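Local coordinates for protein reducing end xylose-releasing exo-oligoxylanase (Bacillus halodurans, PDB 1WU4) that hydrolyses xylooligosaccharides of three or more units with inversion of anomeric configuration, releasing xylose from their reducing ends, at residues R15-F18 with K19-Y23; G272-A275 with E276-G280; N327-G330 with S331-S334. The protein carries 1 engineered substitution. All coordinates share one frame; numbering follows the deposited sequence.

Contact 1 (R15-F18 with K19-Y23); sequences RNLF and KEFGY
E20 OE2 takes R15 NH1 on its syn lone pair at 2.9 Å, close to the guanidinium plane, and the same nitrogen reaches OE1 more weakly. The two planes stand 74° apart, and NH1 alone of the guanidinium nitrogens bonds to the carboxylate. A bend at the third torsion of R15 (chi3 -57°) turns the guanidinium so that NH1 meets E20; CG and CD also lie beside the carboxylate oxygens, and a water bridges E20 OE1 to the backbone N of N16. N16 is the N-cap of helix 17-20: its OD1 accepts from K19 N at 3.1 Å, the N-H standing well above the amide carbonyl plane, while K19 CB packs on the amide carbon. L17 lays CD1 over a face of the F21 ring, one turn further on, in a CH-pi contact 3.8 Å from the centroid. The helix closes in a Schellman motif with G22, at positive phi, as C-prime residue: Y23 N returns to F18 O at 3.1 Å, and G22 N to K19 O. The F18 ring edge points toward the face of Y23, centroids 6.0 Å apart, and W348 of helix 340-348 meets both rings. Y23 OH bonds to D345. Both ends of this short helix are thus capped, and the E20 carboxylate is held by R15 and water, which probably favours its ionised form.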
loop_
_atom_site.group_PDB
_atom_site.type_symbol
_atom_site.label_atom_id
_atom_site.label_comp_id
_atom_site.label_asym_id
_atom_site.label_seq_id
_atom_site.Cartn_x
_atom_site.Cartn_y
_atom_site.Cartn_z
ATOM N N ARG A 15 12.268 -13.620 3.734
ATOM C CA ARG A 15 11.894 -14.370 4.920
ATOM C C ARG A 15 10.470 -14.898 4.851
ATOM O O ARG A 15 9.537 -14.161 4.531
ATOM C CB ARG A 15 12.042 -13.489 6.165
ATOM C CG ARG A 15 11.801 -14.226 7.477
ATOM C CD ARG A 15 11.685 -13.259 8.645
ATOM N NE ARG A 15 12.866 -12.412 8.785
ATOM C CZ ARG A 15 14.032 -12.817 9.281
ATOM N NH1 ARG A 15 14.186 -14.068 9.695
ATOM N NH2 ARG A 15 15.047 -11.968 9.359
ATOM N N ASN A 16 10.317 -16.186 5.136
ATOM C CA ASN A 16 9.008 -16.823 5.173
ATOM C C ASN A 16 8.745 -16.888 6.673
ATOM O O ASN A 16 9.089 -17.873 7.336
ATOM C CB ASN A 16 9.070 -18.238 4.596
ATOM C CG ASN A 16 7.706 -18.898 4.527
ATOM O OD1 ASN A 16 6.791 -18.535 5.269
ATOM N ND2 ASN A 16 7.567 -19.881 3.646
ATOM N N LEU A 17 8.158 -15.828 7.213
ATOM C CA LEU A 17 7.907 -15.769 8.641
ATOM C C LEU A 17 6.924 -16.832 9.106
ATOM O O LEU A 17 7.046 -17.337 10.217
ATOM C CB LEU A 17 7.431 -14.369 9.043
ATOM C CG LEU A 17 7.477 -14.053 10.544
ATOM C CD1 LEU A 17 8.847 -14.402 11.125
ATOM C CD2 LEU A 17 7.165 -12.579 10.754
ATOM N N PHE A 18 5.947 -17.180 8.271
ATOM C CA PHE A 18 5.005 -18.226 8.656
ATOM C C PHE A 18 5.796 -19.502 8.953
ATOM O O PHE A 18 5.573 -20.169 9.965
ATOM C CB PHE A 18 4.015 -18.547 7.524
ATOM C CG PHE A 18 2.916 -17.536 7.343
ATOM C CD1 PHE A 18 2.118 -17.139 8.410
ATOM C CD2 PHE A 18 2.630 -17.041 6.075
ATOM C CE1 PHE A 18 1.045 -16.264 8.215
ATOM C CE2 PHE A 18 1.564 -16.170 5.867
ATOM C CZ PHE A 18 0.769 -15.781 6.935
ATOM N N LYS A 19 6.713 -19.841 8.053
ATOM C CA LYS A 19 7.520 -21.047 8.203
ATOM C C LYS A 19 8.410 -20.982 9.437
ATOM O O LYS A 19 8.525 -21.957 10.182
ATOM C CB LYS A 19 8.374 -21.259 6.951
ATOM C CG LYS A 19 9.219 -22.525 6.971
ATOM C CD LYS A 19 9.963 -22.697 5.656
ATOM C CE LYS A 19 10.859 -23.923 5.681
ATOM N NZ LYS A 19 11.917 -23.808 6.720
ATOM N N GLU A 20 9.036 -19.831 9.657
ATOM C CA GLU A 20 9.908 -19.670 10.809
ATOM C C GLU A 20 9.124 -19.775 12.113
ATOM O O GLU A 20 9.683 -20.131 13.154
ATOM C CB GLU A 20 10.651 -18.331 10.723
ATOM C CG GLU A 20 11.669 -18.297 9.588
ATOM C CD GLU A 20 12.509 -17.032 9.563
ATOM O OE1 GLU A 20 13.410 -16.941 8.700
ATOM O OE2 GLU A 20 12.275 -16.133 10.400
ATOM N N PHE A 21 7.827 -19.487 12.054
ATOM C CA PHE A 21 6.975 -19.567 13.233
ATOM C C PHE A 21 6.256 -20.910 13.389
ATOM O O PHE A 21 5.320 -21.030 14.181
ATOM C CB PHE A 21 5.954 -18.418 13.248
ATOM C CG PHE A 21 6.528 -17.093 13.688
ATOM C CD1 PHE A 21 7.787 -17.020 14.284
ATOM C CD2 PHE A 21 5.796 -15.919 13.535
ATOM C CE1 PHE A 21 8.303 -15.800 14.720
ATOM C CE2 PHE A 21 6.303 -14.695 13.968
ATOM C CZ PHE A 21 7.558 -14.636 14.561
ATOM N N GLY A 22 6.677 -21.913 12.623
ATOM C CA GLY A 22 6.082 -23.232 12.769
ATOM C C GLY A 22 5.104 -23.775 11.746
ATOM O O GLY A 22 4.789 -24.964 11.781
ATOM N N TYR A 23 4.610 -22.934 10.846
ATOM C CA TYR A 23 3.667 -23.394 9.830
ATOM C C TYR A 23 4.410 -24.179 8.750
ATOM O O TYR A 23 5.539 -23.842 8.396
ATOM C CB TYR A 23 2.936 -22.191 9.236
ATOM C CG TYR A 23 2.007 -21.544 10.236
ATOM C CD1 TYR A 23 0.739 -22.070 10.477
ATOM C CD2 TYR A 23 2.417 -20.443 10.990
ATOM C CE1 TYR A 23 -0.098 -21.523 11.445
ATOM C CE2 TYR A 23 1.586 -19.889 11.962
ATOM C CZ TYR A 23 0.332 -20.435 12.185
ATOM O OH TYR A 23 -0.493 -19.910 13.151
HETATM O O HOH W 1 12.626 -17.675 5.937
#

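Contact 2 (G272-A275 with E276-G280)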
loop_
_atom_site.group_PDB
_atom_site.type_symbol
_atom_site.label_atom_id
_atom_site.label_comp_id
_atom_site.label_asym_id
_atom_site.label_seq_id
_atom_site.Cartn_x
_atom_site.Cartn_y
_atom_site.Cartn_z
ATOM N N GLY A 272 6.816 -3.103 8.139
ATOM C CA GLY A 272 7.238 -4.485 8.030
ATOM C C GLY A 272 7.877 -4.789 6.686
ATOM O O GLY A 272 8.925 -5.437 6.622
ATOM N N LEU A 273 7.264 -4.324 5.600
ATOM C CA LEU A 273 7.819 -4.598 4.281
ATOM C C LEU A 273 9.147 -3.878 4.057
ATOM O O LEU A 273 10.064 -4.437 3.457
ATOM C CB LEU A 273 6.817 -4.222 3.182
ATOM C CG LEU A 273 7.209 -4.712 1.784
ATOM C CD1 LEU A 273 7.340 -6.235 1.784
ATOM C CD2 LEU A 273 6.159 -4.277 0.775
ATOM N N ASP A 274 9.254 -2.640 4.535
ATOM C CA ASP A 274 10.501 -1.892 4.387
ATOM C C ASP A 274 11.619 -2.612 5.145
ATOM O O ASP A 274 12.750 -2.693 4.662
ATOM C CB ASP A 274 10.329 -0.457 4.910
ATOM C CG ASP A 274 11.596 0.382 4.773
ATOM O OD1 ASP A 274 12.308 0.244 3.761
ATOM O OD2 ASP A 274 11.873 1.198 5.678
ATOM N N ALA A 275 11.301 -3.152 6.318
ATOM C CA ALA A 275 12.299 -3.864 7.111
ATOM C C ALA A 275 12.778 -5.102 6.366
ATOM O O ALA A 275 13.972 -5.399 6.340
ATOM C CB ALA A 275 11.715 -4.264 8.459
ATOM N N GLU A 276 11.846 -5.823 5.752
ATOM C CA GLU A 276 12.197 -7.029 5.012
ATOM C C GLU A 276 13.034 -6.726 3.775
ATOM O O GLU A 276 14.037 -7.391 3.516
ATOM C CB GLU A 276 10.934 -7.786 4.596
ATOM C CG GLU A 276 11.194 -9.061 3.793
ATOM C CD GLU A 276 12.199 -9.991 4.454
ATOM O OE1 GLU A 276 12.276 -10.005 5.700
ATOM O OE2 GLU A 276 12.901 -10.722 3.724
ATOM N N TRP A 277 12.620 -5.720 3.011
ATOM C CA TRP A 277 13.332 -5.351 1.794
ATOM C C TRP A 277 14.670 -4.651 2.012
ATOM O O TRP A 277 15.676 -5.023 1.405
ATOM C CB TRP A 277 12.455 -4.450 0.921
ATOM C CG TRP A 277 11.365 -5.159 0.167
ATOM C CD1 TRP A 277 11.007 -6.477 0.262
ATOM C CD2 TRP A 277 10.484 -4.572 -0.797
ATOM N NE1 TRP A 277 9.955 -6.744 -0.588
ATOM C CE2 TRP A 277 9.616 -5.591 -1.247
ATOM C CE3 TRP A 277 10.344 -3.280 -1.325
ATOM C CZ2 TRP A 277 8.617 -5.357 -2.202
ATOM C CZ3 TRP A 277 9.350 -3.049 -2.277
ATOM C CH2 TRP A 277 8.501 -4.083 -2.702
ATOM N N PHE A 278 14.692 -3.640 2.872
ATOM C CA PHE A 278 15.920 -2.888 3.079
ATOM C C PHE A 278 16.628 -3.024 4.417
ATOM O O PHE A 278 17.601 -2.316 4.680
ATOM C CB PHE A 278 15.653 -1.422 2.739
ATOM C CG PHE A 278 15.459 -1.193 1.271
ATOM C CD1 PHE A 278 16.558 -1.117 0.421
ATOM C CD2 PHE A 278 14.182 -1.151 0.722
ATOM C CE1 PHE A 278 16.390 -1.009 -0.954
ATOM C CE2 PHE A 278 14.002 -1.044 -0.655
ATOM C CZ PHE A 278 15.106 -0.973 -1.496
ATOM N N GLY A 279 16.158 -3.943 5.252
ATOM C CA GLY A 279 16.804 -4.163 6.534
ATOM C C GLY A 279 16.062 -3.655 7.749
ATOM O O GLY A 279 15.379 -2.629 7.707
ATOM N N GLY A 280 16.207 -4.381 8.850
ATOM C CA GLY A 280 15.550 -3.980 10.075
ATOM C C GLY A 280 16.240 -2.774 10.678
ATOM O O GLY A 280 17.309 -2.362 10.221
HETATM O O HOH W 2 14.797 -0.496 5.983
#
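Backbone bonds from E276 N to G272 O, W277 N to L273 O and F278 N to D274 O carry regular alpha-helical pairing through the last turn of helix 265-278, until G279 swings to positive phi and G279 N gives A275 O a weak bond at 2.8 Å. Across that turn the L273 side chain covers one face of the W277 indole. Its CG lies 4.0 Å above the ring plane, near the centre, and CD1 makes a CH-pi contact with the five-membered ring, 3.9 Å from its centroid; CD2 spreads over the six-membered part, 4.0 Å from W277 CZ2. The leucine's first torsion, -169°, swings CG away from its own backbone N and up the helix to the indole. W277 NE1 donates to the backbone O of F376, and this bond together with the leucine on the face probably fixes the rotation of the indole. D274 crosses F278 at about a right angle, OD1 coming 3.8 Å from F278 CD2, with carboxylate and ring planes 48° apart; OD1 itself forms a salt bridge with R227. At the helix end A275 CA makes a CA-H...O contact of 3.4 Å with G279 O. A water donates to that oxygen and to D274 O, joining the last turn to the departing chain. The final turn therefore sorts its chemistry by side: leucine and indole pack into the buried interior, whereas the carboxylate beside F278 has its charge probably balanced by R227.

Contact 3 (N327-G330 with S331-S334)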
loop_
_atom_site.group_PDB
_atom_site.type_symbol
_atom_site.label_atom_id
_atom_site.label_comp_id
_atom_site.label_asym_id
_atom_site.label_seq_id
_atom_site.Cartn_x
_atom_site.Cartn_y
_atom_site.Cartn_z
ATOM N N ASN A 327 -1.119 -5.642 11.386
ATOM C CA ASN A 327 -0.318 -5.829 12.592
ATOM C C ASN A 327 0.552 -7.073 12.446
ATOM O O ASN A 327 1.691 -7.103 12.912
ATOM C CB ASN A 327 -1.209 -5.957 13.830
ATOM C CG ASN A 327 -1.745 -4.620 14.302
ATOM O OD1 ASN A 327 -1.263 -3.561 13.888
ATOM N ND2 ASN A 327 -2.734 -4.659 15.187
ATOM N N ALA A 328 0.013 -8.102 11.798
ATOM C CA ALA A 328 0.766 -9.333 11.585
ATOM C C ALA A 328 1.907 -9.086 10.597
ATOM O O ALA A 328 3.027 -9.545 10.807
ATOM C CB ALA A 328 -0.157 -10.432 11.067
ATOM N N MET A 329 1.619 -8.363 9.517
ATOM C CA MET A 329 2.641 -8.054 8.521
ATOM C C MET A 329 3.758 -7.242 9.181
ATOM O O MET A 329 4.927 -7.345 8.803
ATOM C CB MET A 329 2.024 -7.275 7.352
ATOM C CG MET A 329 2.985 -6.971 6.209
ATOM S SD MET A 329 2.061 -6.648 4.699
ATOM C CE MET A 329 3.271 -5.712 3.754
ATOM N N GLY A 330 3.383 -6.440 10.174
ATOM C CA GLY A 330 4.361 -5.638 10.885
ATOM C C GLY A 330 5.420 -6.479 11.569
ATOM O O GLY A 330 6.527 -6.004 11.814
ATOM N N SER A 331 5.088 -7.728 11.879
ATOM C CA SER A 331 6.031 -8.624 12.544
ATOM C C SER A 331 7.337 -8.805 11.772
ATOM O O SER A 331 8.349 -9.197 12.347
ATOM C CB SER A 331 5.386 -9.989 12.791
ATOM O OG SER A 331 4.318 -9.886 13.716
ATOM N N LEU A 332 7.327 -8.520 10.473
ATOM C CA LEU A 332 8.544 -8.653 9.677
ATOM C C LEU A 332 9.609 -7.664 10.153
ATOM O O LEU A 332 10.793 -7.832 9.866
ATOM C CB LEU A 332 8.241 -8.422 8.191
ATOM C CG LEU A 332 7.479 -9.545 7.482
ATOM C CD1 LEU A 332 6.972 -9.048 6.138
ATOM C CD2 LEU A 332 8.384 -10.755 7.300
ATOM N N ALA A 333 9.181 -6.635 10.883
ATOM C CA ALA A 333 10.100 -5.627 11.404
ATOM C C ALA A 333 10.508 -5.904 12.852
ATOM O O ALA A 333 11.296 -5.160 13.429
ATOM C CB ALA A 333 9.474 -4.239 11.294
ATOM N N SER A 334 9.969 -6.969 13.435
ATOM C CA SER A 334 10.307 -7.338 14.811
ATOM C C SER A 334 10.042 -8.829 14.967
ATOM O O SER A 334 9.175 -9.246 15.738
ATOM C CB SER A 334 9.454 -6.547 15.802
ATOM O OG SER A 334 9.952 -6.702 17.122
#
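The C-terminal end of helix 320-329 tightens here into a 3-10 turn, in which S331 N bonds to A328 O at 2.9 Å, three residues back. L332 N repeats the pattern with M329 O at 3.2 Å, and A333 N with G330 O at 2.9 Å. In all three the N-H stands above the plane of the accepting carbonyl, by 60° at A328 and 41° at G330. Helix 320-329 is one of the helices of the (alpha/alpha)6 barrel of glycoside hydrolase family 8, and its end is buried among neighbouring helices. S331 CB lies 3.1 Å from A328 O, and chi1 (-66°) sets the hydroxyl beside its own backbone N. There OG is hydrogen-bonded to Q292 NE2 and to the backbone O of A340, and the same Q292 amide nitrogen also reaches N327 O; one glutamine of helix 282-295 thus serves both the helix and the turn after it. L332 lies alongside the M329 carbonyl, its CG 3.6 Å from M329 O, and the two side chains meet loosely, M329 CG to L332 CD1 4.5 Å. S334 N also bonds to S331 O at 3.0 Å, and S334 OG pairs with N289 OD1.

How the contacts relate
Contact 3 touches both of the others, its centre about 10 Å from that of contact 2 and about 12 Å from that of contact 1. Its join to contact 2 is close apolar packing of helix 265-278 on the end of helix 320-329 and the 3-10 turn after it: A275 CB meets A333 CB at 3.6 Å, and M329 CE lies on L273 CB. Toward contact 1 it offers S331 CB, on which L17 CD2 rests at 3.7 Å. Contacts 1 and 2, about 16 Å apart by centres, are linked by a probable hydrogen bond from R15 N to E276 OE2. All three lie away from the proposed catalytic residues E70 and D263; the nickel ion is about 10 Å from the Y23 side chain.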